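PDB 6WB4: acarbose Kinase Mak1 from Uncultured bacterium, which phosphorylates the antidiabetic drug acarbose, probably transferring a phosphate from ATP, as a carbohydrate kinase of the pfkB (ribokinase-like) family. Local coordinates for residues S116-T121 with R126-D131; S152-V157 with H276-G281; R209-V214 with G235-R240. All coordinates share one frame; numbering follows the deposited sequence.

Interaction 1: residues S116-T121 with R126-D131; sequences SVNLVT and RMSLYD. With AC1 (4,6-dideoxy-4-{[(1S,4R,5S,6S)-4,5,6-trihydroxy-3-(hydroxymethyl)cyclohex-2-en-1-yl]amino}-alpha-D-glucopyranose), chain D.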
loop_
_atom_site.group_PDB
_atom_site.type_symbol
_atom_site.label_atom_id
_atom_site.label_comp_id
_atom_site.label_asym_id
_atom_site.label_seq_id
_atom_site.Cartn_x
_atom_site.Cartn_y
_atom_site.Cartn_z
ATOM N N SER B 116 0.057 5.824 -4.048
ATOM C CA SER B 116 -1.331 5.409 -3.979
ATOM C C SER B 116 -1.438 4.009 -3.414
ATOM O O SER B 116 -0.512 3.203 -3.550
ATOM C CB SER B 116 -1.993 5.443 -5.360
ATOM O OG SER B 116 -1.889 6.713 -5.969
ATOM N N VAL B 117 -2.566 3.730 -2.769
ATOM C CA VAL B 117 -2.990 2.355 -2.567
ATOM C C VAL B 117 -4.152 2.130 -3.529
ATOM O O VAL B 117 -5.087 2.930 -3.582
ATOM C CB VAL B 117 -3.390 2.047 -1.106
ATOM C CG1 VAL B 117 -4.225 0.769 -1.031
ATOM C CG2 VAL B 117 -2.144 1.956 -0.213
ATOM N N ASN B 118 -4.029 1.093 -4.356
ATOM C CA ASN B 118 -5.050 0.750 -5.339
ATOM C C ASN B 118 -5.745 -0.542 -4.979
ATOM O O ASN B 118 -5.106 -1.588 -4.867
ATOM C CB ASN B 118 -4.457 0.612 -6.741
ATOM C CG ASN B 118 -3.796 1.875 -7.228
ATOM O OD1 ASN B 118 -2.848 1.827 -8.008
ATOM N ND2 ASN B 118 -4.288 3.015 -6.773
ATOM N N LEU B 119 -7.053 -0.472 -4.794
ATOM C CA LEU B 119 -7.837 -1.664 -4.531
ATOM C C LEU B 119 -8.438 -2.185 -5.827
ATOM O O LEU B 119 -9.209 -1.488 -6.485
ATOM C CB LEU B 119 -8.924 -1.368 -3.503
ATOM C CG LEU B 119 -8.381 -0.748 -2.213
ATOM C CD1 LEU B 119 -9.508 -0.490 -1.215
ATOM C CD2 LEU B 119 -7.305 -1.650 -1.610
ATOM N N VAL B 120 -8.045 -3.396 -6.211
ATOM C CA VAL B 120 -8.538 -4.002 -7.441
ATOM C C VAL B 120 -9.132 -5.389 -7.168
ATOM O O VAL B 120 -8.726 -6.077 -6.228
ATOM C CB VAL B 120 -7.416 -4.108 -8.502
ATOM C CG1 VAL B 120 -6.786 -2.747 -8.745
ATOM C CG2 VAL B 120 -6.352 -5.114 -8.082
ATOM N N THR B 121 -10.112 -5.791 -7.971
ATOM C CA THR B 121 -10.691 -7.122 -7.822
ATOM C C THR B 121 -10.580 -7.891 -9.127
ATOM O O THR B 121 -10.124 -7.358 -10.136
ATOM C CB THR B 121 -12.172 -7.092 -7.409
ATOM O OG1 THR B 121 -12.991 -6.948 -8.573
ATOM C CG2 THR B 121 -12.447 -5.967 -6.424
ATOM N N ARG B 126 -11.545 -1.095 -10.088
ATOM C CA ARG B 126 -10.326 -0.543 -9.526
ATOM C C ARG B 126 -10.697 0.660 -8.669
ATOM O O ARG B 126 -11.499 1.496 -9.079
ATOM C CB ARG B 126 -9.356 -0.161 -10.656
ATOM C CG ARG B 126 -8.077 0.551 -10.239
ATOM C CD ARG B 126 -7.190 0.820 -11.459
ATOM N NE ARG B 126 -6.391 2.035 -11.289
ATOM C CZ ARG B 126 -5.086 2.070 -11.035
ATOM N NH1 ARG B 126 -4.388 0.943 -10.924
ATOM N NH2 ARG B 126 -4.481 3.246 -10.898
HETATM N N MSE B 127 -10.153 0.728 -7.460
HETATM C CA MSE B 127 -10.349 1.909 -6.630
HETATM C C MSE B 127 -9.041 2.435 -6.077
HETATM O O MSE B 127 -8.333 1.736 -5.347
HETATM C CB MSE B 127 -11.290 1.634 -5.472
HETATM C CG MSE B 127 -11.354 2.838 -4.551
HETATM SE SE MSE B 127 -12.787 2.833 -3.257
HETATM C CE MSE B 127 -12.715 4.720 -2.774
ATOM N N SER B 128 -8.743 3.686 -6.405
ATOM C CA SER B 128 -7.451 4.269 -6.095
ATOM C C SER B 128 -7.526 5.266 -4.940
ATOM O O SER B 128 -8.291 6.230 -4.980
ATOM C CB SER B 128 -6.873 4.945 -7.342
ATOM O OG SER B 128 -5.722 5.712 -7.028
ATOM N N LEU B 129 -6.736 5.015 -3.905
ATOM C CA LEU B 129 -6.608 5.952 -2.799
ATOM C C LEU B 129 -5.302 6.721 -2.984
ATOM O O LEU B 129 -4.223 6.219 -2.667
ATOM C CB LEU B 129 -6.630 5.208 -1.473
ATOM C CG LEU B 129 -7.815 4.245 -1.375
ATOM C CD1 LEU B 129 -7.639 3.306 -0.198
ATOM C CD2 LEU B 129 -9.119 5.025 -1.257
ATOM N N TYR B 130 -5.416 7.940 -3.504
ATOM C CA TYR B 130 -4.269 8.699 -3.990
ATOM C C TYR B 130 -3.700 9.682 -2.959
ATOM O O TYR B 130 -4.416 10.536 -2.448
ATOM C CB TYR B 130 -4.694 9.428 -5.273
ATOM C CG TYR B 130 -3.636 10.247 -5.978
ATOM C CD1 TYR B 130 -2.513 9.646 -6.539
ATOM C CD2 TYR B 130 -3.786 11.621 -6.127
ATOM C CE1 TYR B 130 -1.556 10.399 -7.199
ATOM C CE2 TYR B 130 -2.836 12.379 -6.786
ATOM C CZ TYR B 130 -1.725 11.767 -7.320
ATOM O OH TYR B 130 -0.784 12.532 -7.976
ATOM N N ASP B 131 -2.401 9.578 -2.687
ATOM C CA ASP B 131 -1.706 10.518 -1.805
ATOM C C ASP B 131 -0.699 11.340 -2.606
ATOM O O ASP B 131 0.407 10.880 -2.878
ATOM C CB ASP B 131 -1.006 9.771 -0.654
ATOM C CG ASP B 131 -0.134 10.681 0.212
ATOM O OD1 ASP B 131 -0.329 11.918 0.219
ATOM O OD2 ASP B 131 0.765 10.150 0.901
HETATM C C1 AC1 D . -7.321 13.987 -12.302
HETATM O O2 AC1 D . -9.610 13.380 -11.779
HETATM C C2 AC1 D . -8.395 12.914 -12.385
HETATM C C4A AC1 D . -6.215 6.167 -11.762
HETATM C C3 AC1 D . -7.954 11.611 -11.729
HETATM O O3 AC1 D . -8.877 10.587 -12.129
HETATM C C4 AC1 D . -6.531 11.197 -12.121
HETATM N N4A AC1 D . -6.003 10.283 -11.118
HETATM C C5 AC1 D . -5.556 12.368 -12.282
HETATM O O5 AC1 D . -6.147 13.486 -12.939
HETATM C C6 AC1 D . -4.346 11.959 -13.113
HETATM C C1B AC1 D . -6.470 8.907 -11.072
HETATM C C2B AC1 D . -5.502 8.013 -10.281
HETATM O O2B AC1 D . -4.376 8.776 -9.822
HETATM C C3B AC1 D . -5.017 6.802 -11.075
HETATM O O3B AC1 D . -4.352 5.863 -10.214
HETATM O O4 AC1 D . -5.892 4.894 -12.329
HETATM C C5B AC1 D . -6.560 7.145 -12.830
HETATM C C7B AC1 D . -6.734 8.417 -12.481
HETATM C C6B AC1 D . -6.670 6.749 -14.280
HETATM O O6B AC1 D . -5.946 7.706 -15.068
#

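Interaction 2: residues S152-V157 with H276-G281; sequences SRHVHV and HYLDHG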
loop_
_atom_site.group_PDB
_atom_site.type_symbol
_atom_site.label_atom_id
_atom_site.label_comp_id
_atom_site.label_asym_id
_atom_site.label_seq_id
_atom_site.Cartn_x
_atom_site.Cartn_y
_atom_site.Cartn_z
ATOM N N SER B 152 13.555 18.467 -26.652
ATOM C CA SER B 152 12.408 17.640 -27.026
ATOM C C SER B 152 11.548 18.219 -28.138
ATOM O O SER B 152 11.360 19.438 -28.244
ATOM C CB SER B 152 11.530 17.378 -25.809
ATOM O OG SER B 152 12.260 16.695 -24.803
ATOM N N ARG B 153 10.977 17.317 -28.930
ATOM C CA ARG B 153 10.208 17.702 -30.100
ATOM C C ARG B 153 8.743 17.957 -29.763
ATOM O O ARG B 153 8.133 18.895 -30.265
ATOM C CB ARG B 153 10.310 16.626 -31.181
ATOM C CG ARG B 153 9.551 16.987 -32.433
ATOM C CD ARG B 153 9.523 15.873 -33.457
ATOM N NE ARG B 153 8.414 16.082 -34.385
ATOM C CZ ARG B 153 7.943 15.160 -35.219
ATOM N NH1 ARG B 153 8.497 13.950 -35.266
ATOM N NH2 ARG B 153 6.922 15.458 -36.016
ATOM N N HIS B 154 8.188 17.115 -28.903
ATOM C CA HIS B 154 6.819 17.265 -28.457
ATOM C C HIS B 154 6.764 17.122 -26.933
ATOM O O HIS B 154 7.534 16.369 -26.345
ATOM C CB HIS B 154 5.931 16.227 -29.133
ATOM C CG HIS B 154 4.517 16.224 -28.644
ATOM N ND1 HIS B 154 3.516 16.946 -29.255
ATOM C CD2 HIS B 154 3.940 15.607 -27.583
ATOM C CE1 HIS B 154 2.380 16.756 -28.607
ATOM N NE2 HIS B 154 2.612 15.951 -27.586
ATOM N N VAL B 155 5.852 17.846 -26.298
ATOM C CA VAL B 155 5.767 17.862 -24.852
ATOM C C VAL B 155 4.353 17.491 -24.400
ATOM O O VAL B 155 3.393 18.212 -24.684
ATOM C CB VAL B 155 6.169 19.244 -24.297
ATOM C CG1 VAL B 155 6.026 19.282 -22.788
ATOM C CG2 VAL B 155 7.604 19.575 -24.708
ATOM N N HIS B 156 4.228 16.348 -23.723
ATOM C CA HIS B 156 2.941 15.897 -23.201
ATOM C C HIS B 156 2.856 16.235 -21.722
ATOM O O HIS B 156 3.752 15.906 -20.943
ATOM C CB HIS B 156 2.743 14.405 -23.422
ATOM C CG HIS B 156 1.440 13.888 -22.899
ATOM N ND1 HIS B 156 0.245 14.092 -23.553
ATOM C CD2 HIS B 156 1.144 13.178 -21.785
ATOM C CE1 HIS B 156 -0.730 13.524 -22.869
ATOM N NE2 HIS B 156 -0.212 12.962 -21.791
ATOM N N VAL B 157 1.790 16.919 -21.335
ATOM C CA VAL B 157 1.750 17.501 -20.008
ATOM C C VAL B 157 0.644 16.918 -19.144
ATOM O O VAL B 157 -0.548 17.095 -19.425
ATOM C CB VAL B 157 1.586 19.027 -20.096
ATOM C CG1 VAL B 157 1.386 19.624 -18.731
ATOM C CG2 VAL B 157 2.792 19.648 -20.789
ATOM N N HIS B 276 2.189 8.087 -34.138
ATOM C CA HIS B 276 1.733 8.117 -35.516
ATOM C C HIS B 276 1.631 9.542 -36.047
ATOM O O HIS B 276 2.154 9.851 -37.115
ATOM C CB HIS B 276 0.375 7.439 -35.646
ATOM C CG HIS B 276 -0.016 7.149 -37.061
ATOM N ND1 HIS B 276 -0.657 8.071 -37.861
ATOM C CD2 HIS B 276 0.134 6.034 -37.816
ATOM C CE1 HIS B 276 -0.884 7.537 -39.048
ATOM N NE2 HIS B 276 -0.414 6.303 -39.048
ATOM N N TYR B 277 0.967 10.407 -35.285
ATOM C CA TYR B 277 0.657 11.757 -35.744
ATOM C C TYR B 277 1.921 12.564 -35.975
ATOM O O TYR B 277 2.024 13.279 -36.962
ATOM C CB TYR B 277 -0.255 12.479 -34.750
ATOM C CG TYR B 277 -0.804 13.778 -35.287
ATOM C CD1 TYR B 277 -1.882 13.783 -36.166
ATOM C CD2 TYR B 277 -0.251 14.996 -34.926
ATOM C CE1 TYR B 277 -2.396 14.968 -36.671
ATOM C CE2 TYR B 277 -0.761 16.187 -35.426
ATOM C CZ TYR B 277 -1.833 16.168 -36.301
ATOM O OH TYR B 277 -2.344 17.354 -36.806
ATOM N N LEU B 278 2.879 12.443 -35.062
ATOM C CA LEU B 278 4.163 13.124 -35.194
ATOM C C LEU B 278 4.948 12.678 -36.433
ATOM O O LEU B 278 5.808 13.408 -36.925
ATOM C CB LEU B 278 5.019 12.896 -33.943
ATOM C CG LEU B 278 4.649 13.631 -32.654
ATOM C CD1 LEU B 278 5.291 12.950 -31.446
ATOM C CD2 LEU B 278 5.064 15.092 -32.722
ATOM N N ASP B 279 4.662 11.479 -36.926
ATOM C CA ASP B 279 5.328 10.976 -38.122
ATOM C C ASP B 279 4.585 11.363 -39.394
ATOM O O ASP B 279 5.182 11.916 -40.312
ATOM C CB ASP B 279 5.497 9.457 -38.059
ATOM C CG ASP B 279 6.899 9.046 -37.654
ATOM O OD1 ASP B 279 7.535 9.792 -36.880
ATOM O OD2 ASP B 279 7.365 7.980 -38.113
ATOM N N HIS B 280 3.295 11.047 -39.452
ATOM C CA HIS B 280 2.518 11.212 -40.676
ATOM C C HIS B 280 1.734 12.518 -40.736
ATOM O O HIS B 280 1.625 13.125 -41.795
ATOM C CB HIS B 280 1.559 10.032 -40.854
ATOM C CG HIS B 280 2.248 8.711 -40.988
ATOM N ND1 HIS B 280 2.832 8.062 -39.921
ATOM C CD2 HIS B 280 2.429 7.908 -42.062
ATOM C CE1 HIS B 280 3.357 6.924 -40.334
ATOM N NE2 HIS B 280 3.122 6.804 -41.629
ATOM N N GLY B 281 1.165 12.937 -39.618
ATOM C CA GLY B 281 0.461 14.200 -39.586
ATOM C C GLY B 281 -1.015 14.049 -39.884
ATOM O O GLY B 281 -1.765 15.018 -39.805
#

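Interaction 3: residues R209-V214 with G235-R240; sequences RDESGV and GARVWR. With ATP (adenosine-5'-triphosphate), chain H.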
loop_
_atom_site.group_PDB
_atom_site.type_symbol
_atom_site.label_atom_id
_atom_site.label_comp_id
_atom_site.label_asym_id
_atom_site.label_seq_id
_atom_site.Cartn_x
_atom_site.Cartn_y
_atom_site.Cartn_z
ATOM N N ARG B 209 -20.570 15.968 -19.138
ATOM C CA ARG B 209 -21.952 16.397 -19.301
ATOM C C ARG B 209 -22.040 17.429 -20.414
ATOM O O ARG B 209 -21.574 18.559 -20.252
ATOM C CB ARG B 209 -22.506 16.963 -18.000
ATOM C CG ARG B 209 -23.995 17.235 -18.050
ATOM C CD ARG B 209 -24.289 18.708 -17.830
ATOM N NE ARG B 209 -25.720 18.973 -17.694
ATOM C CZ ARG B 209 -26.406 19.807 -18.470
ATOM N NH1 ARG B 209 -25.791 20.470 -19.444
ATOM N NH2 ARG B 209 -27.709 19.983 -18.270
ATOM N N ASP B 210 -22.585 17.000 -21.553
ATOM C CA ASP B 210 -22.641 17.780 -22.797
ATOM C C ASP B 210 -21.281 17.844 -23.467
ATOM O O ASP B 210 -20.578 18.849 -23.377
ATOM C CB ASP B 210 -23.172 19.200 -22.579
ATOM C CG ASP B 210 -23.628 19.850 -23.875
ATOM O OD1 ASP B 210 -23.740 19.131 -24.894
ATOM O OD2 ASP B 210 -23.863 21.076 -23.880
ATOM N N GLU B 211 -20.921 16.760 -24.143
ATOM C CA GLU B 211 -19.641 16.672 -24.829
ATOM C C GLU B 211 -19.497 17.758 -25.884
ATOM O O GLU B 211 -18.541 18.534 -25.855
ATOM C CB GLU B 211 -19.479 15.295 -25.468
ATOM C CG GLU B 211 -18.141 15.085 -26.139
ATOM C CD GLU B 211 -17.993 13.694 -26.709
ATOM O OE1 GLU B 211 -18.343 12.718 -26.013
ATOM O OE2 GLU B 211 -17.539 13.569 -27.866
ATOM N N SER B 212 -20.458 17.821 -26.802
ATOM C CA SER B 212 -20.402 18.773 -27.908
ATOM C C SER B 212 -20.321 20.220 -27.419
ATOM O O SER B 212 -19.771 21.087 -28.102
ATOM C CB SER B 212 -21.607 18.582 -28.831
ATOM O OG SER B 212 -22.820 18.698 -28.114
ATOM N N GLY B 213 -20.865 20.471 -26.234
ATOM C CA GLY B 213 -20.780 21.783 -25.625
ATOM C C GLY B 213 -19.367 22.062 -25.148
ATOM O O GLY B 213 -18.786 23.109 -25.451
ATOM N N VAL B 214 -18.819 21.118 -24.390
ATOM C CA VAL B 214 -17.459 21.229 -23.879
ATOM C C VAL B 214 -16.442 21.357 -25.015
ATOM O O VAL B 214 -15.526 22.179 -24.943
ATOM C CB VAL B 214 -17.102 20.029 -22.997
ATOM C CG1 VAL B 214 -15.648 20.099 -22.575
ATOM C CG2 VAL B 214 -18.008 19.995 -21.776
ATOM N N GLY B 235 -15.446 2.853 -28.082
ATOM C CA GLY B 235 -14.350 3.369 -28.886
ATOM C C GLY B 235 -13.914 4.787 -28.575
ATOM O O GLY B 235 -13.655 5.129 -27.423
ATOM N N ALA B 236 -13.824 5.615 -29.613
ATOM C CA ALA B 236 -13.356 6.989 -29.456
ATOM C C ALA B 236 -13.982 7.936 -30.469
ATOM O O ALA B 236 -14.365 7.535 -31.571
ATOM C CB ALA B 236 -11.845 7.046 -29.569
ATOM N N ARG B 237 -14.096 9.197 -30.066
ATOM C CA ARG B 237 -14.632 10.250 -30.910
ATOM C C ARG B 237 -13.628 11.385 -31.002
ATOM O O ARG B 237 -13.106 11.848 -29.989
ATOM C CB ARG B 237 -15.997 10.724 -30.383
ATOM C CG ARG B 237 -17.090 9.657 -30.565
ATOM C CD ARG B 237 -18.485 10.061 -30.075
ATOM N NE ARG B 237 -18.851 9.490 -28.778
ATOM C CZ ARG B 237 -18.400 9.913 -27.604
ATOM N NH1 ARG B 237 -17.529 10.906 -27.550
ATOM N NH2 ARG B 237 -18.807 9.329 -26.483
ATOM N N VAL B 238 -13.351 11.809 -32.233
ATOM C CA VAL B 238 -12.391 12.874 -32.493
ATOM C C VAL B 238 -13.047 14.090 -33.131
ATOM O O VAL B 238 -13.613 14.014 -34.223
ATOM C CB VAL B 238 -11.247 12.394 -33.409
ATOM C CG1 VAL B 238 -10.286 13.530 -33.685
ATOM C CG2 VAL B 238 -10.508 11.226 -32.778
ATOM N N TRP B 239 -12.970 15.217 -32.439
ATOM C CA TRP B 239 -13.518 16.460 -32.945
ATOM C C TRP B 239 -12.434 17.353 -33.508
ATOM O O TRP B 239 -11.441 17.597 -32.834
ATOM C CB TRP B 239 -14.246 17.214 -31.835
ATOM C CG TRP B 239 -15.305 16.439 -31.146
ATOM C CD1 TRP B 239 -15.137 15.496 -30.176
ATOM C CD2 TRP B 239 -16.710 16.569 -31.345
ATOM N NE1 TRP B 239 -16.357 15.015 -29.773
ATOM C CE2 TRP B 239 -17.341 15.662 -30.478
ATOM C CE3 TRP B 239 -17.503 17.361 -32.185
ATOM C CZ2 TRP B 239 -18.723 15.523 -30.419
ATOM C CZ3 TRP B 239 -18.872 17.219 -32.130
ATOM C CH2 TRP B 239 -19.470 16.312 -31.251
ATOM N N ARG B 240 -12.640 17.861 -34.721
ATOM C CA ARG B 240 -11.756 18.866 -35.312
ATOM C C ARG B 240 -12.466 20.219 -35.371
ATOM O O ARG B 240 -13.690 20.278 -35.268
ATOM C CB ARG B 240 -11.301 18.452 -36.714
ATOM C CG ARG B 240 -10.679 17.070 -36.760
ATOM C CD ARG B 240 -10.353 16.618 -38.169
ATOM N NE ARG B 240 -11.536 16.310 -38.962
ATOM C CZ ARG B 240 -11.496 15.643 -40.111
ATOM N NH1 ARG B 240 -10.332 15.219 -40.587
ATOM N NH2 ARG B 240 -12.612 15.396 -40.784
HETATM P PG ATP H . -7.421 6.222 -17.712
HETATM O O1G ATP H . -7.766 4.959 -16.955
HETATM O O2G ATP H . -8.094 7.472 -17.194
HETATM O O3G ATP H . -5.950 6.383 -18.012
HETATM P PB ATP H . -9.689 5.973 -19.361
HETATM O O1B ATP H . -10.283 4.978 -18.390
HETATM O O2B ATP H . -10.197 7.397 -19.394
HETATM O O3B ATP H . -8.089 6.000 -19.160
HETATM P PA ATP H . -11.205 4.897 -21.478
HETATM O O1A ATP H . -12.059 6.125 -21.697
HETATM O O2A ATP H . -11.748 3.748 -20.659
HETATM O O3A ATP H . -9.799 5.363 -20.846
HETATM O "O5'" ATP H . -10.735 4.326 -22.914
HETATM C "C5'" ATP H . -9.659 4.950 -23.621
HETATM C "C4'" ATP H . -9.453 4.350 -25.014
HETATM O "O4'" ATP H . -8.906 3.030 -24.932
HETATM C "C3'" ATP H . -10.742 4.251 -25.816
HETATM O "O3'" ATP H . -10.849 5.320 -26.755
HETATM C "C2'" ATP H . -10.654 2.925 -26.544
HETATM O "O2'" ATP H . -10.273 3.116 -27.911
HETATM C "C1'" ATP H . -9.597 2.128 -25.800
HETATM N N9 ATP H . -10.362 1.170 -24.972
HETATM C C8 ATP H . -10.612 1.296 -23.653
HETATM N N7 ATP H . -11.359 0.262 -23.191
HETATM C C5 ATP H . -11.604 -0.547 -24.240
HETATM C C6 ATP H . -12.329 -1.816 -24.452
HETATM N N6 ATP H . -12.954 -2.433 -23.423
HETATM N N1 ATP H . -12.343 -2.330 -25.702
HETATM C C2 ATP H . -11.720 -1.720 -26.730
HETATM N N3 ATP H . -11.041 -0.567 -26.611
HETATM C C4 ATP H . -10.947 0.056 -25.412
#

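Interaction 1: residues S116-T121 with R126-D131
V117 and L129, followed by L119 and M127, are the hydrogen-bonded pairs of an antiparallel beta hairpin whose strands run 165° apart in direction. Each pair closes a ring of two backbone bonds: V117 N to L129 O (3.0 Å) and L129 N to V117 O, then L119 N to M127 O and M127 N to L119 O. At the non-hydrogen-bonded pairs between and beside them, CA-H...O contacts join S116 CA to L129 O, N118 CA to M127 O and R126 CA to L119 O.

Apolar contacts fill the face carrying V117, L119, M127 and L129. L119 CB meets the CB of M127, a selenomethionine introduced as a label, at 4.3 Å, and L129 CD1 touches both V117 CG1 and L119 CD1.

The face with S116, N118, V120, R126, S128 and Y130 is more polar and holds the acarviosine unit of the bound glycan. R126 has CG anti to its backbone N (chi1 175°), and its aliphatic part runs alongside V120, with CG 3.8 Å from V120 CG1. Beyond this the chain bends, bringing the guanidinium against the side chain of N118, whose CG lies over one of its faces with the two planes 50° apart. R126 NH2 donates to AC1 O4 (2.6 Å) and, weakly, to O3B (2.7 Å); NE adds a weak bond to O4. S128 OG is a distant, weak partner of O3B. AC1 O2B stands 3.9 Å above one face of the Y130 ring, near its rim, while S116 OG lies at the ring's edge, in plane.

Strand 115-120 is flanked on its other side by strand 34-39, through backbone bonds from S116, N118 and V120. Strand 126-131 pairs in parallel with a strand of the second subunit, extending the sheet across the dimer, consistent with the lid-mediated dimers of ribokinase and some relatives.

Interaction 2: residues S152-V157 with H276-G281
R153, L278 and H154 make the contact, in the alpha/beta domain of the ribokinase-like fold, where a central strand, 152-157, meets the C-terminal end of helix 265-280. L278 gives the largest share of the buried surface. Its side chain points toward strand 152-157, with CG anti to its carbonyl carbon (chi1 -74°), and its CD2 reaches both partners. L278 CD2 lies 3.6 Å above one face of the R153 guanidinium, toward the rim, and 3.9 Å from H154 CB; CD1 is a little farther from the same CB.

H154 turns its CB to the leucine, while its imidazole is held from elsewhere: ND1 bonds to S176 OG and NE2 to S178 OG on the neighbouring strand, and the ring meets that of Y200 with parallel planes. The helix end therefore packs against a histidine whose rotation is fixed by two bonds. L278 also touches V26 on strand 24-29.

R153, exposed where the chain turns a corner, is fully extended from CG to NE; it and L278 run antiparallel alongside each other. Its guanidinium donates to the leucine's carbonyl oxygen near the helix C-terminus, where the local dipole would probably welcome a positive charge. D279 OD1 is 4.6 Å from R153 NH1, too far for a salt bridge, and its carboxylate is paired with R76. R153 NH1 adds a weak bond to L278 O, but the main one is from NH2, 2.5 Å long, lying in the carbonyl plane on a lone pair.

Interaction 3: residues R209-V214 with G235-R240
E211 binds R237 and W239 at once, tying the first turn of helix 211-221 to strand 236-240 near the edge of the central sheet of the ribokinase-like alpha/beta domain. The looser side is at S212, an exposed residue whose CB touches only the far rim of the indole, 3.9 Å from W239 CH2. Beside it D210 occupies the N-cap, its OD1 taking long, weak bonds from G213 N and S212 OG. At the other end of 235-240, G235 O accepts from O3' of the ATP ribose, so R237 follows the nucleotide pocket closely in sequence.

The E211 carboxylate is the tight part. Its chain is extended, the first torsion (chi1 -177°) swinging CG away from the backbone N, and reaches across to the two strand residues. E211 also packs on V229 of strand 226-230. OE1 forms a salt bridge with R237 NH1 at 2.5 Å, the carboxylate and guanidinium planes turned 44° apart. R237 NH2 has a second partner in E234, so the guanidinium is shared between two acids. W239 NE1 donates to E211 OE2 at 2.7 Å, the oxygen lying in the indole plane and using its anti lone pair.

In the fold
From the N terminus, interaction 1 comes first: a hairpin closed over four residues, completing the small lid sheet that covers the sugar site and joins the second subunit. Beyond it the chain returns to the large central sheet. Residues 152-157 open interaction 2, which closes only when 276-281 arrives after 118 intervening residues, fastening helix 265-280 to a middle strand. Interaction 3 is nested within that loop; it closes a shorter one of 20 residues and secures helix 211-221 to a strand near the sheet's ATP-binding end. Interactions 2 and 3 thus share a sheet, whereas interactions 1 and 2 lie on opposite sides of the chain's centre, their own centres about 31 Å apart.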